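Lectin (Polyandrocarpa misakiensis, PDB 1BYF) binds galactose as a calcium-dependent C-type lectin and takes part, as a homodimer, in the animal's defence against microorganisms. Local coordinates at residues M26-R34 with H51-N59; Q61-W69 with P87-V97. All coordinates share one frame; numbering follows the deposited sequence.

Contact 1: residues M26-R34 with H51-N59; sequences MALVSSAMR and HDYWVGADN. With ZN (zinc ion), chain E.
Gly56 sits at the centre of an inverse gamma turn, and at that corner its N-H reaches over to the carbonyl of Val29. This is the one hydrogen bond across the contact: Gly56 N lies 2.6 Å from Val29 O, with 152° at the hydrogen and the donor tilted modestly, 16°, from the carbonyl plane. With no side chain at Gly56, the two backbones come together until Leu28 CA and Gly56 CA are 4.7 Å apart, and the turn itself carries a weak bond from Ala57 N to Val55 O.

Aliphatic side chains close round this polar link. Leu28 lays its branch along the backbone before the turn, for CG stands anti to the backbone N (chi1 -160°), which brings CD2 to 3.4 Å from Val55 O, while CD1 touches Trp54 CB. The two valines meet obliquely, Val29 CG1 at 3.7 Å from Val55 CG1, and the same Val55 methyl receives the end of Met33, whose CE stands 4.2 Å away. The indole of Trp54 leads off from segment 26-34 and bonds through NE1 to Met12 O. Just before strand 53-55, Asp52 binds a zinc ion through OD2.

Trp54-Val55-Gly56-Ala57 corresponds to the WIGL sequence motif of C-type lectin domains. The arrangement illustrates how a core keeps a chain corner in place: one backbone bond ties the glycine to 26-34, and buried hydrocarbon around it should exclude water that could compete. Burial has its price, since Trp54 O is covered here without a polar partner.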
loop_
_atom_site.group_PDB
_atom_site.type_symbol
_atom_site.label_atom_id
_atom_site.label_comp_id
_atom_site.label_asym_id
_atom_site.label_seq_id
_atom_site.Cartn_x
_atom_site.Cartn_y
_atom_site.Cartn_z
ATOM N N MET A 26 10.376 9.136 -3.240
ATOM C CA MET A 26 9.962 8.611 -1.944
ATOM C C MET A 26 11.171 8.085 -1.178
ATOM O O MET A 26 12.299 8.243 -1.644
ATOM C CB MET A 26 8.946 7.486 -2.152
ATOM C CG MET A 26 7.873 7.783 -3.193
ATOM S SD MET A 26 6.684 6.426 -3.335
ATOM C CE MET A 26 5.794 6.624 -1.802
ATOM N N ALA A 27 10.944 7.453 -0.038
ATOM C CA ALA A 27 12.011 6.889 0.772
ATOM C C ALA A 27 11.605 5.516 1.304
ATOM O O ALA A 27 10.414 5.265 1.508
ATOM C CB ALA A 27 12.342 7.796 1.953
ATOM N N LEU A 28 12.592 4.655 1.538
ATOM C CA LEU A 28 12.282 3.332 2.100
ATOM C C LEU A 28 11.496 3.581 3.382
ATOM O O LEU A 28 11.895 4.449 4.167
ATOM C CB LEU A 28 13.570 2.556 2.318
ATOM C CG LEU A 28 13.522 1.040 2.453
ATOM C CD1 LEU A 28 12.763 0.394 1.304
ATOM C CD2 LEU A 28 14.960 0.503 2.503
ATOM N N VAL A 29 10.370 2.910 3.572
ATOM C CA VAL A 29 9.506 3.179 4.717
ATOM C C VAL A 29 10.280 3.303 6.020
ATOM O O VAL A 29 11.139 2.484 6.353
ATOM C CB VAL A 29 8.379 2.141 4.821
ATOM C CG1 VAL A 29 8.909 0.797 5.296
ATOM C CG2 VAL A 29 7.254 2.641 5.724
ATOM N N SER A 30 9.963 4.360 6.773
ATOM C CA SER A 30 10.628 4.624 8.044
ATOM C C SER A 30 9.707 5.335 9.020
ATOM O O SER A 30 9.195 4.687 9.934
ATOM C CB SER A 30 11.910 5.431 7.823
ATOM O OG SER A 30 11.628 6.658 7.180
ATOM N N SER A 31 9.483 6.637 8.866
ATOM C CA SER A 31 8.607 7.332 9.811
ATOM C C SER A 31 7.223 6.709 9.832
ATOM O O SER A 31 6.605 6.673 10.900
ATOM C CB SER A 31 8.523 8.829 9.528
ATOM O OG SER A 31 7.601 9.100 8.496
ATOM N N ALA A 32 6.739 6.174 8.708
ATOM C CA ALA A 32 5.398 5.573 8.737
ATOM C C ALA A 32 5.373 4.352 9.645
ATOM O O ALA A 32 4.320 4.007 10.194
ATOM C CB ALA A 32 4.882 5.272 7.336
ATOM N N MET A 33 6.515 3.697 9.843
ATOM C CA MET A 33 6.552 2.536 10.731
ATOM C C MET A 33 6.450 2.935 12.202
ATOM O O MET A 33 6.146 2.098 13.050
ATOM C CB MET A 33 7.817 1.712 10.503
ATOM C CG MET A 33 7.917 1.101 9.114
ATOM S SD MET A 33 6.635 -0.097 8.757
ATOM C CE MET A 33 7.122 -1.521 9.715
ATOM N N ARG A 34 6.691 4.199 12.503
ATOM C CA ARG A 34 6.619 4.696 13.878
ATOM C C ARG A 34 5.266 5.337 14.162
ATOM O O ARG A 34 4.996 5.846 15.248
ATOM C CB ARG A 34 7.755 5.693 14.124
ATOM C CG ARG A 34 9.141 5.127 13.826
ATOM C CD ARG A 34 10.233 6.021 14.401
ATOM N NE ARG A 34 10.254 7.348 13.797
ATOM C CZ ARG A 34 10.834 7.730 12.679
ATOM N NH1 ARG A 34 11.519 6.889 11.910
ATOM N NH2 ARG A 34 10.734 9.001 12.291
ATOM N N HIS A 51 5.094 -12.238 2.785
ATOM C CA HIS A 51 6.446 -12.220 2.245
ATOM C C HIS A 51 7.334 -11.236 3.008
ATOM O O HIS A 51 6.827 -10.426 3.778
ATOM C CB HIS A 51 6.472 -11.854 0.764
ATOM C CG HIS A 51 6.234 -13.008 -0.157
ATOM N ND1 HIS A 51 7.146 -14.037 -0.278
ATOM C CD2 HIS A 51 5.202 -13.300 -0.991
ATOM C CE1 HIS A 51 6.681 -14.921 -1.151
ATOM N NE2 HIS A 51 5.514 -14.491 -1.594
ATOM N N ASP A 52 8.634 -11.318 2.761
ATOM C CA ASP A 52 9.599 -10.426 3.383
ATOM C C ASP A 52 9.640 -9.089 2.643
ATOM O O ASP A 52 9.611 -9.067 1.405
ATOM C CB ASP A 52 11.009 -11.016 3.325
ATOM C CG ASP A 52 11.182 -12.318 4.069
ATOM O OD1 ASP A 52 10.413 -12.592 5.010
ATOM O OD2 ASP A 52 12.105 -13.083 3.704
ATOM N N TYR A 53 9.779 -8.005 3.391
ATOM C CA TYR A 53 9.875 -6.674 2.832
ATOM C C TYR A 53 10.996 -5.864 3.488
ATOM O O TYR A 53 11.133 -5.928 4.709
ATOM C CB TYR A 53 8.601 -5.859 3.132
ATOM C CG TYR A 53 7.424 -6.293 2.293
ATOM C CD1 TYR A 53 6.694 -7.423 2.615
ATOM C CD2 TYR A 53 7.059 -5.556 1.176
ATOM C CE1 TYR A 53 5.616 -7.817 1.841
ATOM C CE2 TYR A 53 5.980 -5.938 0.394
ATOM C CZ TYR A 53 5.273 -7.070 0.735
ATOM O OH TYR A 53 4.200 -7.455 -0.040
ATOM N N TRP A 54 11.703 -5.065 2.701
ATOM C CA TRP A 54 12.717 -4.201 3.299
ATOM C C TRP A 54 12.009 -3.021 3.968
ATOM O O TRP A 54 10.936 -2.611 3.521
ATOM C CB TRP A 54 13.658 -3.625 2.253
ATOM C CG TRP A 54 14.690 -4.565 1.719
ATOM C CD1 TRP A 54 14.863 -4.961 0.426
ATOM C CD2 TRP A 54 15.712 -5.216 2.492
ATOM N NE1 TRP A 54 15.930 -5.828 0.353
ATOM C CE2 TRP A 54 16.465 -5.999 1.599
ATOM C CE3 TRP A 54 16.051 -5.214 3.846
ATOM C CZ2 TRP A 54 17.548 -6.776 2.020
ATOM C CZ3 TRP A 54 17.127 -5.988 4.265
ATOM C CH2 TRP A 54 17.865 -6.756 3.352
ATOM N N VAL A 55 12.605 -2.492 5.019
ATOM C CA VAL A 55 12.143 -1.277 5.679
ATOM C C VAL A 55 13.394 -0.384 5.788
ATOM O O VAL A 55 14.518 -0.872 5.613
ATOM C CB VAL A 55 11.447 -1.407 7.030
ATOM C CG1 VAL A 55 10.188 -2.267 6.918
ATOM C CG2 VAL A 55 12.361 -1.955 8.123
ATOM N N GLY A 56 13.205 0.904 6.021
ATOM C CA GLY A 56 14.301 1.843 6.059
ATOM C C GLY A 56 15.063 1.942 7.362
ATOM O O GLY A 56 15.096 3.028 7.950
ATOM N N ALA A 57 15.683 0.855 7.810
ATOM C CA ALA A 57 16.474 0.898 9.041
ATOM C C ALA A 57 17.697 0.006 8.874
ATOM O O ALA A 57 17.649 -1.004 8.165
ATOM C CB ALA A 57 15.645 0.520 10.250
ATOM N N ASP A 58 18.802 0.412 9.503
ATOM C CA ASP A 58 20.044 -0.359 9.407
ATOM C C ASP A 58 21.035 0.083 10.478
ATOM O O ASP A 58 20.760 1.045 11.202
ATOM C CB ASP A 58 20.630 -0.184 8.006
ATOM C CG ASP A 58 20.998 1.256 7.700
ATOM O OD1 ASP A 58 21.951 1.772 8.328
ATOM O OD2 ASP A 58 20.354 1.898 6.845
ATOM N N ASN A 59 22.158 -0.622 10.605
ATOM C CA ASN A 59 23.166 -0.270 11.606
ATOM C C ASN A 59 24.422 0.312 10.964
ATOM O O ASN A 59 25.488 0.325 11.594
ATOM C CB ASN A 59 23.542 -1.533 12.396
ATOM C CG ASN A 59 24.454 -2.483 11.648
ATOM O OD1 ASN A 59 24.689 -2.377 10.441
ATOM N ND2 ASN A 59 25.011 -3.453 12.378
HETATM ZN ZN ZN E . 12.676 -14.599 4.700
#

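Contact 2: residues Q61-W69 with P87-V97; sequences QDGAYNFLW and PSNPQSWQLCV. With CA (calcium ion), chain C.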
loop_
_atom_site.group_PDB
_atom_site.type_symbol
_atom_site.label_atom_id
_atom_site.label_comp_id
_atom_site.label_asym_id
_atom_site.label_seq_id
_atom_site.Cartn_x
_atom_site.Cartn_y
_atom_site.Cartn_z
ATOM N N GLN A 61 25.558 3.336 10.145
ATOM C CA GLN A 61 26.251 4.519 10.645
ATOM C C GLN A 61 26.971 4.229 11.960
ATOM O O GLN A 61 28.177 4.450 12.078
ATOM C CB GLN A 61 25.295 5.695 10.855
ATOM C CG GLN A 61 26.028 6.968 11.269
ATOM C CD GLN A 61 25.079 8.121 11.522
ATOM O OE1 GLN A 61 24.530 8.693 10.581
ATOM N NE2 GLN A 61 24.888 8.449 12.795
ATOM N N ASP A 62 26.226 3.731 12.940
ATOM C CA ASP A 62 26.782 3.483 14.262
ATOM C C ASP A 62 27.145 2.053 14.603
ATOM O O ASP A 62 27.706 1.848 15.693
ATOM C CB ASP A 62 25.804 4.060 15.302
ATOM C CG ASP A 62 25.519 5.536 15.092
ATOM O OD1 ASP A 62 26.292 6.214 14.379
ATOM O OD2 ASP A 62 24.511 6.040 15.637
ATOM N N GLY A 63 26.893 1.046 13.782
ATOM C CA GLY A 63 27.228 -0.338 14.014
ATOM C C GLY A 63 26.501 -1.082 15.115
ATOM O O GLY A 63 25.657 -0.550 15.835
ATOM N N ALA A 64 26.847 -2.362 15.271
ATOM C CA ALA A 64 26.271 -3.217 16.309
ATOM C C ALA A 64 24.754 -3.154 16.304
ATOM O O ALA A 64 24.140 -3.296 15.238
ATOM C CB ALA A 64 26.865 -2.824 17.659
ATOM N N TYR A 65 24.131 -2.953 17.457
ATOM C CA TYR A 65 22.679 -2.842 17.513
ATOM C C TYR A 65 22.269 -1.388 17.718
ATOM O O TYR A 65 21.317 -1.085 18.433
ATOM C CB TYR A 65 22.038 -3.770 18.525
ATOM C CG TYR A 65 22.159 -5.250 18.249
ATOM C CD1 TYR A 65 22.434 -5.750 16.985
ATOM C CD2 TYR A 65 21.951 -6.169 19.275
ATOM C CE1 TYR A 65 22.531 -7.108 16.751
ATOM C CE2 TYR A 65 22.043 -7.530 19.050
ATOM C CZ TYR A 65 22.334 -7.993 17.787
ATOM O OH TYR A 65 22.429 -9.349 17.558
ATOM N N ASN A 66 22.978 -0.496 17.037
ATOM C CA ASN A 66 22.623 0.922 17.044
ATOM C C ASN A 66 21.799 1.159 15.778
ATOM O O ASN A 66 22.249 1.782 14.826
ATOM C CB ASN A 66 23.866 1.808 17.080
ATOM C CG ASN A 66 24.613 1.544 18.382
ATOM O OD1 ASN A 66 24.040 1.780 19.440
ATOM N ND2 ASN A 66 25.832 1.038 18.271
ATOM N N PHE A 67 20.621 0.535 15.748
ATOM C CA PHE A 67 19.773 0.641 14.559
ATOM C C PHE A 67 19.221 2.038 14.353
ATOM O O PHE A 67 18.693 2.633 15.291
ATOM C CB PHE A 67 18.638 -0.392 14.651
ATOM C CG PHE A 67 19.184 -1.779 14.390
ATOM C CD1 PHE A 67 19.404 -2.207 13.093
ATOM C CD2 PHE A 67 19.500 -2.623 15.441
ATOM C CE1 PHE A 67 19.920 -3.467 12.851
ATOM C CE2 PHE A 67 20.009 -3.884 15.201
ATOM C CZ PHE A 67 20.219 -4.307 13.904
ATOM N N LEU A 68 19.303 2.536 13.120
ATOM C CA LEU A 68 18.740 3.840 12.814
ATOM C C LEU A 68 17.807 3.791 11.600
ATOM O O LEU A 68 18.131 3.213 10.569
ATOM C CB LEU A 68 19.813 4.879 12.521
ATOM C CG LEU A 68 20.820 5.259 13.605
ATOM C CD1 LEU A 68 21.817 6.251 13.016
ATOM C CD2 LEU A 68 20.147 5.842 14.839
ATOM N N TRP A 69 16.669 4.451 11.735
ATOM C CA TRP A 69 15.726 4.617 10.626
ATOM C C TRP A 69 16.428 5.565 9.656
ATOM O O TRP A 69 17.291 6.323 10.135
ATOM C CB TRP A 69 14.416 5.186 11.146
ATOM C CG TRP A 69 13.559 4.279 11.971
ATOM C CD1 TRP A 69 13.319 4.345 13.314
ATOM C CD2 TRP A 69 12.814 3.148 11.496
ATOM N NE1 TRP A 69 12.477 3.330 13.704
ATOM C CE2 TRP A 69 12.152 2.580 12.597
ATOM C CE3 TRP A 69 12.644 2.568 10.235
ATOM C CZ2 TRP A 69 11.331 1.456 12.484
ATOM C CZ3 TRP A 69 11.834 1.452 10.119
ATOM C CH2 TRP A 69 11.185 0.914 11.235
ATOM N N PRO A 87 16.506 -8.172 17.564
ATOM C CA PRO A 87 17.572 -8.578 16.673
ATOM C C PRO A 87 18.514 -9.601 17.287
ATOM O O PRO A 87 18.724 -9.593 18.503
ATOM C CB PRO A 87 18.317 -7.263 16.420
ATOM C CG PRO A 87 18.135 -6.503 17.694
ATOM C CD PRO A 87 16.713 -6.798 18.096
ATOM N N SER A 88 19.121 -10.456 16.463
ATOM C CA SER A 88 19.996 -11.489 17.012
ATOM C C SER A 88 21.194 -11.835 16.150
ATOM O O SER A 88 21.924 -12.767 16.516
ATOM C CB SER A 88 19.143 -12.765 17.169
ATOM O OG SER A 88 18.827 -13.212 15.857
ATOM N N ASN A 89 21.390 -11.156 15.026
ATOM C CA ASN A 89 22.534 -11.466 14.161
ATOM C C ASN A 89 23.800 -10.900 14.784
ATOM O O ASN A 89 23.744 -10.019 15.646
ATOM C CB ASN A 89 22.303 -10.935 12.748
ATOM C CG ASN A 89 21.289 -11.737 11.955
ATOM O OD1 ASN A 89 20.207 -12.066 12.438
ATOM N ND2 ASN A 89 21.636 -12.074 10.714
ATOM N N PRO A 90 24.955 -11.407 14.392
ATOM C CA PRO A 90 26.224 -10.963 14.961
ATOM C C PRO A 90 26.379 -9.457 14.865
ATOM O O PRO A 90 26.179 -8.889 13.789
ATOM C CB PRO A 90 27.267 -11.725 14.159
ATOM C CG PRO A 90 26.549 -12.909 13.603
ATOM C CD PRO A 90 25.130 -12.470 13.372
ATOM N N GLN A 91 26.754 -8.791 15.949
ATOM C CA GLN A 91 26.912 -7.346 15.944
ATOM C C GLN A 91 28.030 -6.825 15.061
ATOM O O GLN A 91 28.032 -5.628 14.748
ATOM C CB GLN A 91 27.094 -6.850 17.388
ATOM C CG GLN A 91 25.812 -7.089 18.180
ATOM C CD GLN A 91 25.968 -6.815 19.656
ATOM O OE1 GLN A 91 26.393 -5.733 20.056
ATOM N NE2 GLN A 91 25.619 -7.802 20.474
ATOM N N SER A 92 28.943 -7.682 14.623
ATOM C CA SER A 92 30.042 -7.232 13.774
ATOM C C SER A 92 29.597 -7.033 12.333
ATOM O O SER A 92 30.305 -6.402 11.548
ATOM C CB SER A 92 31.211 -8.213 13.837
ATOM O OG SER A 92 30.876 -9.466 13.273
ATOM N N TRP A 93 28.440 -7.574 11.968
ATOM C CA TRP A 93 27.952 -7.453 10.603
ATOM C C TRP A 93 27.280 -6.110 10.308
ATOM O O TRP A 93 26.762 -5.437 11.189
ATOM C CB TRP A 93 26.863 -8.492 10.319
ATOM C CG TRP A 93 27.222 -9.935 10.347
ATOM C CD1 TRP A 93 28.354 -10.520 10.842
ATOM C CD2 TRP A 93 26.387 -11.013 9.888
ATOM N NE1 TRP A 93 28.287 -11.882 10.699
ATOM C CE2 TRP A 93 27.088 -12.213 10.117
ATOM C CE3 TRP A 93 25.117 -11.075 9.303
ATOM C CZ2 TRP A 93 26.568 -13.459 9.775
ATOM C CZ3 TRP A 93 24.600 -12.311 8.964
ATOM C CH2 TRP A 93 25.325 -13.489 9.204
ATOM N N GLN A 94 27.227 -5.814 9.012
ATOM C CA GLN A 94 26.456 -4.654 8.554
ATOM C C GLN A 94 25.025 -5.215 8.537
ATOM O O GLN A 94 24.808 -6.209 7.839
ATOM C CB GLN A 94 26.880 -4.183 7.179
ATOM C CG GLN A 94 28.259 -3.552 7.115
ATOM C CD GLN A 94 28.679 -3.210 5.702
ATOM O OE1 GLN A 94 27.978 -3.485 4.728
ATOM N NE2 GLN A 94 29.848 -2.588 5.563
ATOM N N LEU A 95 24.126 -4.686 9.347
ATOM C CA LEU A 95 22.782 -5.238 9.421
ATOM C C LEU A 95 21.694 -4.290 8.931
ATOM O O LEU A 95 21.666 -3.104 9.264
ATOM C CB LEU A 95 22.493 -5.682 10.859
ATOM C CG LEU A 95 23.471 -6.747 11.381
ATOM C CD1 LEU A 95 23.431 -6.792 12.898
ATOM C CD2 LEU A 95 23.152 -8.108 10.773
ATOM N N CYS A 96 20.803 -4.875 8.142
ATOM C CA CYS A 96 19.665 -4.169 7.562
ATOM C C CYS A 96 18.383 -4.742 8.140
ATOM O O CYS A 96 18.405 -5.864 8.653
ATOM C CB CYS A 96 19.706 -4.311 6.034
ATOM S SG CYS A 96 21.078 -3.341 5.373
ATOM N N VAL A 97 17.301 -3.971 8.111
ATOM C CA VAL A 97 16.062 -4.432 8.731
ATOM C C VAL A 97 14.972 -4.705 7.704
ATOM O O VAL A 97 14.764 -3.979 6.737
ATOM C CB VAL A 97 15.559 -3.430 9.789
ATOM C CG1 VAL A 97 14.322 -3.950 10.518
ATOM C CG2 VAL A 97 16.659 -3.128 10.802
HETATM CA CA CA C . 17.790 -11.610 12.717
HETATM O O HOH W 1 28.505 -3.329 12.780
#
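Hydrogen bonding between the two segments centres on Tyr65, whose hydroxyl donates to the backbone carbonyl of Asn89. The modelled separation of Tyr65 OH and Asn89 O, 2.4 Å, is very short, and its exact value is doubtful. A water forms a second link, accepting from Ala64 N and probably donating to Gln91 O, beside a CA-H...O contact of 3.4 Å from Ala64 CA to that same Gln91 oxygen.

CH-pi contacts grip the phenol ring from both sides. Gln91 CG lies 3.6 Å from the centroid of the Tyr65 ring, nearly above its centre; on the opposite face Pro87 CG stands 4.1 Å from the same centroid. Beyond CG the Gln91 chain is extended (chi2 172°) and crosses the phenol at about a right angle, its amide stacked with a 26° tilt against the ring plane. Leu95 CD1 fills in at the ring edge.

Apolar packing continues inward through Phe67. Its ring meets Leu95 CB at CE1, and Phe67 CD1 lies 3.7 Å from Val97 CG2. Phe67 and Pro87 run past each other in opposite directions, with Phe67 CE2 4.0 Å from Pro87 CB. Trp82 adds an edge-to-face contact to Phe67.

Metal coordination completes the set: Asn89 OD1 binds calcium at 2.5 Å, in the carbohydrate-binding site shared with Glu86, Asp107 and Asp108. The peptide bond before Pro87 is cis, as is usual for this proline of C-type lectins, here within Glu86-Pro87-Ser88. Tyr65 thus appears to hold Asn89 by its backbone carbonyl and braces Pro87 with its ring, a second-shell role that probably helps to present the amide oxygen of Asn89 to the metal.

How the contacts relate
Read from the N terminus, the two contacts come in series, neither enclosing nor crossing the other. Contact 1 closes first, over a loop made almost wholly of helix 36-49, and brings strand 27-28 to the corner between strands 53-55 and 57-58. Contact 2 opens two residues later and closes over a connection without helix or strand, joining the region before strand 68-69 to the calcium-binding end of 87-97. Strands 57-58 and 68-69 pair antiparallel, strands 53-55 and 96-100 are neighbours in the larger sheet, and Asn59 OD1 probably accepts a hydrogen bond from Leu95 N, so the core corner and the chain that leads back from the calcium site belong to one connected framework.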